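5'-nucleotidase SURE (Aquifex aeolicus, PDB 2WQK) probably removes the phosphate from nucleoside 5'-monophosphates, using one divalent metal ion per subunit. Local coordinates at residues A[7-12]-A[42-47]; A[92-97]-A[106-111]; A[110-115]-A[157-162]. One frame throughout, in Å; residues are numbered along the deposited sequence. Where two conformers were deposited one is given.

Interaction 1: A[7-12]-A[42-47]; sequences VNDDGY and VGHSLT. With NA (sodium ion), chain D.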
# COMPACT_ATOMS: atom_id res chain seq x y z
N VAL A 7 -18.45 -2.49 14.06
CA VAL A 7 -17.25 -2.18 13.29
C VAL A 7 -17.53 -2.57 11.84
O VAL A 7 -18.53 -3.21 11.53
CB VAL A 7 -16.01 -2.94 13.83
CG1 VAL A 7 -15.87 -2.68 15.33
CG2 VAL A 7 -16.08 -4.44 13.51
N ASN A 8 -16.61 -2.20 10.95
CA ASN A 8 -16.65 -2.74 9.60
C ASN A 8 -15.24 -2.68 8.99
O ASN A 8 -14.27 -2.32 9.68
CB ASN A 8 -17.69 -2.06 8.70
CG ASN A 8 -17.22 -0.71 8.14
OD1 ASN A 8 -16.26 -0.11 8.63
ND2 ASN A 8 -17.94 -0.19 7.13
N ASP A 9 -15.16 -3.05 7.71
CA ASP A 9 -13.91 -2.99 6.96
C ASP A 9 -13.91 -1.95 5.83
O ASP A 9 -12.88 -1.69 5.23
CB ASP A 9 -13.61 -4.39 6.36
CG ASP A 9 -12.15 -4.61 6.09
OD1 ASP A 9 -11.27 -4.04 6.75
OD2 ASP A 9 -11.90 -5.38 5.15
N ASP A 10 -15.09 -1.42 5.49
CA ASP A 10 -15.26 -0.51 4.36
C ASP A 10 -15.08 0.95 4.73
O ASP A 10 -14.95 1.79 3.83
CB ASP A 10 -16.64 -0.74 3.73
CG ASP A 10 -16.83 -2.18 3.24
OD1 ASP A 10 -15.85 -2.72 2.62
OD2 ASP A 10 -17.93 -2.76 3.45
N GLY A 11 -15.10 1.25 6.04
CA GLY A 11 -14.97 2.63 6.50
C GLY A 11 -16.25 3.12 7.17
O GLY A 11 -17.35 2.69 6.86
N TYR A 12 -16.07 4.06 8.10
CA TYR A 12 -17.18 4.56 8.93
C TYR A 12 -18.27 5.21 8.13
O TYR A 12 -19.40 5.36 8.60
CB TYR A 12 -16.68 5.51 10.00
CG TYR A 12 -16.21 6.85 9.47
CD1 TYR A 12 -17.12 7.88 9.21
CD2 TYR A 12 -14.86 7.11 9.24
CE1 TYR A 12 -16.70 9.09 8.74
CE2 TYR A 12 -14.43 8.33 8.78
CZ TYR A 12 -15.36 9.31 8.52
OH TYR A 12 -14.93 10.53 8.07
N VAL A 42 -6.43 -5.17 1.74
CA VAL A 42 -5.15 -5.09 2.41
C VAL A 42 -5.13 -5.94 3.67
O VAL A 42 -5.93 -6.83 3.81
CB VAL A 42 -4.70 -3.65 2.61
CG1 VAL A 42 -4.58 -2.94 1.22
CG2 VAL A 42 -5.59 -2.87 3.59
N GLY A 43 -4.15 -5.73 4.54
CA GLY A 43 -4.04 -6.52 5.75
C GLY A 43 -5.12 -6.19 6.78
O GLY A 43 -5.59 -5.02 6.86
N HIS A 44 -5.45 -7.20 7.59
CA HIS A 44 -6.50 -7.08 8.61
C HIS A 44 -6.02 -7.39 10.02
O HIS A 44 -6.81 -7.43 10.94
CB HIS A 44 -7.67 -8.00 8.25
CG HIS A 44 -8.23 -7.73 6.89
ND1 HIS A 44 -8.60 -8.73 6.01
CD2 HIS A 44 -8.44 -6.56 6.25
CE1 HIS A 44 -9.02 -8.18 4.89
NE2 HIS A 44 -8.95 -6.87 5.01
N SER A 45 -4.72 -7.63 10.21
CA SER A 45 -4.25 -8.08 11.51
C SER A 45 -4.33 -6.96 12.58
O SER A 45 -4.50 -5.79 12.25
CB SER A 45 -2.81 -8.62 11.45
OG SER A 45 -1.90 -7.57 11.25
N LEU A 46 -4.19 -7.36 13.83
CA LEU A 46 -4.10 -6.42 14.95
C LEU A 46 -2.73 -5.69 14.89
O LEU A 46 -1.67 -6.33 14.59
CB LEU A 46 -4.35 -7.22 16.25
CG LEU A 46 -4.71 -6.63 17.59
CD1 LEU A 46 -5.82 -5.61 17.50
CD2 LEU A 46 -5.06 -7.81 18.53
N THR A 47 -2.74 -4.37 15.06
CA THR A 47 -1.55 -3.47 14.88
C THR A 47 -0.85 -3.37 16.24
O THR A 47 -1.39 -2.77 17.16
CB THR A 47 -2.00 -2.03 14.35
OG1 THR A 47 -2.79 -2.11 13.11
CG2 THR A 47 -0.78 -1.09 14.17
NA NA D . -15.23 -4.97 2.43
O HOH W 1 -15.91 -5.32 0.11

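Interaction 2: A[92-97]-A[106-111]; sequences GINEGP and SGTVSG. With NA (sodium ion), chain D; SO4 (sulfate ion), chain C.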
# COMPACT_ATOMS: atom_id res chain seq x y z
N GLY A 92 -20.03 -5.18 9.90
CA GLY A 92 -20.72 -5.06 8.62
C GLY A 92 -21.60 -3.82 8.60
O GLY A 92 -21.40 -2.89 9.39
N ILE A 93 -22.55 -3.77 7.65
CA ILE A 93 -22.78 -4.72 6.59
C ILE A 93 -21.78 -4.53 5.50
O ILE A 93 -21.64 -3.44 4.95
CB ILE A 93 -24.18 -4.51 5.95
CG1 ILE A 93 -25.28 -4.64 7.00
CG2 ILE A 93 -24.39 -5.50 4.77
CD1 ILE A 93 -26.57 -3.84 6.67
N ASN A 94 -21.04 -5.60 5.18
CA ASN A 94 -20.04 -5.51 4.14
C ASN A 94 -20.62 -5.23 2.77
O ASN A 94 -21.67 -5.74 2.44
CB ASN A 94 -19.21 -6.81 4.03
CG ASN A 94 -17.90 -6.60 3.25
OD1 ASN A 94 -17.14 -5.68 3.55
ND2 ASN A 94 -17.65 -7.47 2.24
N GLU A 95 -19.87 -4.46 2.00
CA GLU A 95 -20.19 -4.19 0.61
C GLU A 95 -19.64 -5.37 -0.20
O GLU A 95 -18.53 -5.31 -0.78
CB GLU A 95 -19.54 -2.89 0.16
CG GLU A 95 -19.90 -1.65 0.93
CD GLU A 95 -19.02 -0.46 0.52
OE1 GLU A 95 -17.91 -0.67 -0.06
OE2 GLU A 95 -19.45 0.67 0.78
N GLY A 96 -20.36 -6.46 -0.17
CA GLY A 96 -20.08 -7.64 -0.96
C GLY A 96 -20.09 -8.85 -0.05
O GLY A 96 -20.06 -8.72 1.18
N PRO A 97 -20.20 -10.05 -0.64
CA PRO A 97 -20.32 -11.26 0.15
C PRO A 97 -19.04 -11.75 0.79
O PRO A 97 -17.94 -11.39 0.35
CB PRO A 97 -20.82 -12.30 -0.86
CG PRO A 97 -20.25 -11.81 -2.14
CD PRO A 97 -20.21 -10.29 -2.09
N SER A 106 -11.40 -12.39 4.89
CA SER A 106 -12.34 -11.27 5.07
C SER A 106 -12.07 -10.44 6.33
O SER A 106 -12.01 -10.97 7.46
CB SER A 106 -13.74 -11.85 5.22
OG SER A 106 -14.68 -10.86 5.66
N GLY A 107 -11.96 -9.14 6.14
CA GLY A 107 -11.86 -8.20 7.24
C GLY A 107 -13.15 -8.12 8.04
O GLY A 107 -13.13 -7.92 9.26
N THR A 108 -14.28 -8.20 7.33
CA THR A 108 -15.56 -8.15 8.05
C THR A 108 -15.66 -9.34 9.01
O THR A 108 -15.99 -9.18 10.18
CB THR A 108 -16.75 -8.16 7.06
OG1 THR A 108 -16.60 -7.04 6.18
CG2 THR A 108 -18.11 -8.09 7.80
N VAL A 109 -15.34 -10.52 8.51
CA VAL A 109 -15.41 -11.71 9.35
C VAL A 109 -14.41 -11.61 10.51
O VAL A 109 -14.71 -11.96 11.63
CB VAL A 109 -15.23 -13.01 8.53
CG1 VAL A 109 -15.26 -14.22 9.44
CG2 VAL A 109 -16.31 -13.12 7.49
N SER A 110 -13.21 -11.12 10.23
CA SER A 110 -12.19 -11.05 11.29
C SER A 110 -12.59 -10.11 12.43
O SER A 110 -12.25 -10.37 13.60
CB SER A 110 -10.82 -10.69 10.70
OG SER A 110 -10.77 -9.39 10.23
N GLY A 111 -13.36 -9.06 12.11
CA GLY A 111 -13.89 -8.20 13.20
C GLY A 111 -14.76 -9.01 14.16
O GLY A 111 -14.64 -8.89 15.39
NA NA D . -15.23 -4.97 2.43
S SO4 C . -14.04 -7.65 3.49
O1 SO4 C . -14.61 -7.58 2.14
O2 SO4 C . -14.00 -6.25 4.01
O3 SO4 C . -14.87 -8.39 4.36
O4 SO4 C . -12.65 -8.21 3.48
O HOH W 1 -15.91 -5.32 0.11

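Interaction 3: A[110-115]-A[157-162]; sequences SGAMEG and DTYLNV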
# COMPACT_ATOMS: atom_id res chain seq x y z
N SER A 110 -13.21 -11.12 10.23
CA SER A 110 -12.19 -11.05 11.29
C SER A 110 -12.59 -10.11 12.43
O SER A 110 -12.25 -10.37 13.60
CB SER A 110 -10.82 -10.69 10.70
OG SER A 110 -10.77 -9.39 10.23
N GLY A 111 -13.36 -9.06 12.11
CA GLY A 111 -13.89 -8.20 13.20
C GLY A 111 -14.76 -9.01 14.16
O GLY A 111 -14.64 -8.89 15.39
N ALA A 112 -15.66 -9.82 13.62
CA ALA A 112 -16.51 -10.66 14.48
C ALA A 112 -15.65 -11.70 15.24
O ALA A 112 -15.84 -11.94 16.42
CB ALA A 112 -17.63 -11.33 13.70
N MET A 113 -14.67 -12.29 14.55
CA MET A 113 -13.76 -13.21 15.20
C MET A 113 -13.08 -12.60 16.41
O MET A 113 -13.03 -13.22 17.44
CB MET A 113 -12.72 -13.72 14.19
CG MET A 113 -11.80 -14.79 14.76
SD MET A 113 -10.37 -15.11 13.70
CE MET A 113 -9.49 -13.55 13.90
N GLU A 114 -12.60 -11.39 16.24
CA GLU A 114 -11.93 -10.68 17.33
C GLU A 114 -12.86 -10.45 18.53
O GLU A 114 -12.46 -10.56 19.70
CB GLU A 114 -11.28 -9.38 16.85
CG GLU A 114 -10.13 -9.62 15.91
CD GLU A 114 -8.88 -10.25 16.57
OE1 GLU A 114 -8.75 -10.25 17.81
OE2 GLU A 114 -8.01 -10.73 15.81
N GLY A 115 -14.11 -10.11 18.23
CA GLY A 115 -15.06 -10.01 19.34
C GLY A 115 -15.16 -11.30 20.12
O GLY A 115 -15.11 -11.30 21.35
N ASP A 157 -17.95 -21.99 21.32
CA ASP A 157 -16.85 -22.02 20.34
C ASP A 157 -17.42 -21.55 19.03
O ASP A 157 -17.20 -22.20 17.99
CB ASP A 157 -16.24 -23.45 20.22
CG ASP A 157 -15.11 -23.56 19.19
OD1 ASP A 157 -14.35 -22.56 19.00
OD2 ASP A 157 -15.00 -24.67 18.57
N THR A 158 -18.19 -20.45 19.03
CA THR A 158 -18.79 -20.13 17.76
C THR A 158 -18.95 -18.61 17.60
O THR A 158 -19.18 -17.91 18.55
CB THR A 158 -20.22 -20.79 17.69
OG1 THR A 158 -20.10 -22.21 17.94
CG2 THR A 158 -20.91 -20.57 16.35
N TYR A 159 -18.88 -18.17 16.37
CA TYR A 159 -19.39 -16.83 15.99
C TYR A 159 -20.11 -17.00 14.67
O TYR A 159 -19.91 -18.00 13.98
CB TYR A 159 -18.31 -15.76 15.98
CG TYR A 159 -17.15 -16.00 15.02
CD1 TYR A 159 -17.01 -15.21 13.90
CD2 TYR A 159 -16.17 -16.98 15.25
CE1 TYR A 159 -16.00 -15.42 12.97
CE2 TYR A 159 -15.14 -17.18 14.33
CZ TYR A 159 -15.06 -16.39 13.21
OH TYR A 159 -14.05 -16.57 12.29
N LEU A 160 -21.01 -16.07 14.35
CA LEU A 160 -21.87 -16.24 13.18
C LEU A 160 -21.40 -15.42 11.99
O LEU A 160 -21.08 -14.26 12.12
CB LEU A 160 -23.32 -15.86 13.52
CG LEU A 160 -23.94 -16.60 14.70
CD1 LEU A 160 -25.39 -16.09 14.91
CD2 LEU A 160 -23.91 -18.12 14.56
N ASN A 161 -21.49 -16.05 10.82
CA ASN A 161 -21.21 -15.43 9.55
C ASN A 161 -22.47 -15.38 8.70
O ASN A 161 -23.02 -16.41 8.36
CB ASN A 161 -20.12 -16.15 8.75
CG ASN A 161 -19.71 -15.35 7.56
OD1 ASN A 161 -19.50 -14.12 7.66
ND2 ASN A 161 -19.62 -16.01 6.38
N VAL A 162 -23.00 -14.15 8.51
CA VAL A 162 -24.32 -13.98 7.87
C VAL A 162 -24.16 -13.29 6.53
O VAL A 162 -23.48 -12.26 6.45
CB VAL A 162 -25.26 -13.15 8.78
CG1 VAL A 162 -26.65 -12.99 8.14
CG2 VAL A 162 -25.37 -13.79 10.17

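Interaction 1: A[7-12]-A[42-47]
D9 and H44 carry this contact alone. Both are buried. The OD2 branch of D9 comes up obliquely to the H44 ring and stops 3.3 Å from its NE2. The angle is too poor for a hydrogen bond, and H44 NE2 bonds instead to the backbone O of L39. The carboxylate stands almost upright to the imidazole, with 78° between the planes. D9 holds its CG opposite the backbone N (chi1 -156°), which sends the carboxylate out from the loop toward the ring. Its OD1 is buried and has no polar partner in the model. On one face of the H44 ring lies V42 O, 3.2 Å above the plane and displaced toward the rim.

The next residue, D10, serves the metal. Its OD1 binds the sodium ion at 2.3 Å, and water 1 binds the same ion. S40 and N94 are the other protein ligands. The second oxygen, D10 OD2, accepts from the backbone N of E95, which helps fix the rotation of the carboxylate.

N8, just before the two aspartates, holds their loop in shape. G11 N donates to N8 OD1 at 3.1 Å, an Asx motif. N8 ND2 returns a bond of 3.0 Å to G11 O, meeting it from above the carbonyl plane. The N8 amide thus grips G11 at both its N and its O and braces the turn that carries D9 and D10. A backbone bond between D9 and L39 ties this turn to the loop that holds S40. Y105 of the second subunit also packs against H44. The pair of aspartates after strand 3-7 is characteristic of the SurE metal site. D10 binds the ion here, whereas D9 is a ligand by prediction only and does not coordinate the sodium.

Interaction 2: A[92-97]-A[106-111]
N94 and T108 meet through their first torsions. N94 turns CG opposite its backbone N (chi1 -163°), and T108 sets OG1 beside its own backbone N (chi1 -58°). N94 OD1 and T108 OG1 come within 3.0 Å, but their main partners differ. N94 OD1 binds the sodium ion at 2.3 Å. T108 OG1 donates to sulfate O3 at 2.9 Å. The methyl CG2 of T108 lies 4.1 Å from the CA of G92, beside strand 88-94.

This is the first half of a beta-alpha-beta unit: strand 88-94 delivers N94, and helix 107-117 presents its N-terminus to the anion. T108 OG1, T108 N at 3.0 Å and S106 OG at 2.8 Å all donate to sulfate O3. G107 N reaches O4 of the same ion at 2.9 Å, and N98 ND2 is a further partner of the sulfate. The positive end of the helix dipole would probably favour an anion here. The sulfate probably came from the crystallisation liquor, but its place is consistent with a phosphate pocket.

S106 is also the N-cap, its OG accepting from V109 N at 2.9 Å in a nearly straight bond (173°). Replacing S106 by an alanine would probably cost sulfate O3 the hydroxyl donor and leave V109 N without its cap. N94 ND2 donates to G96 O and, weakly, to sulfate O1, while sulfate O1 and O2 both bind the sodium.

Interaction 3: A[110-115]-A[157-162]
E114 OE1, one residue past the M113 that lies on Y159, is gripped twice: it accepts a hydrogen bond from H74 NE2 and forms a salt bridge with R183 of the second subunit, while E114 OE2 bonds to the hydroxyl of Y105 of that subunit. This side of helix 107-117 therefore faces the second subunit. Another side packs on the central sheet of this alpha/beta fold, and there it meets strand 158-165.

On the strand side Y159 makes nearly all of the contact, against A112 and M113 of the helix. Its CG lies between the backbone N and the carbonyl carbon (chi1 60°), a crowded position, and from there the ring reaches across to the helix. M113 CA sits over one face of the ring. It is 3.9 Å from the Y159 ring centroid and only 14° off the ring normal, a CH-pi contact made by the helix backbone itself. A112 CB approaches the same ring obliquely and comes to 3.9 Å from Y159 CD1.

The strand is flanked on both sides, with backbone bonds from Y159 to L231 of strand 225-232 and from L160 to S122 and A124. The CB of L160 points away from the helix.

M113 lies obliquely across the tyrosine. Its chain starts extended and bends only at the last torsion, so its end leads away from Y159, and the side chain also touches L233 of its own chain and Y105 of the second subunit. Only the near part stays on the ring: M113 CB is 3.7 Å from Y159 CZ, and M113 CG is 3.8 Å from Y159 OH.

Interaction 1 closes before interaction 2 opens, and interaction 3 starts on the helix where interaction 2 ends. Interactions 1 and 2 have centres about 9 Å apart and share the sodium ion and water 1. V7 O and G92 N, a probable hydrogen bond, join neighbouring strands 3-7 and 88-94. The first strand leads into the loop with D10, and the second ends at N94. Interactions 2 and 3, with centres about 10 Å apart, share S110 and G111 on helix 107-117. The start of that helix holds the anion, and its later turns pack on strand 158-165. Interactions 1 and 3 have centres about 14 Å apart, and both reach the second subunit. One helix thus connects the metal-site end of the sheet with the subunit interface.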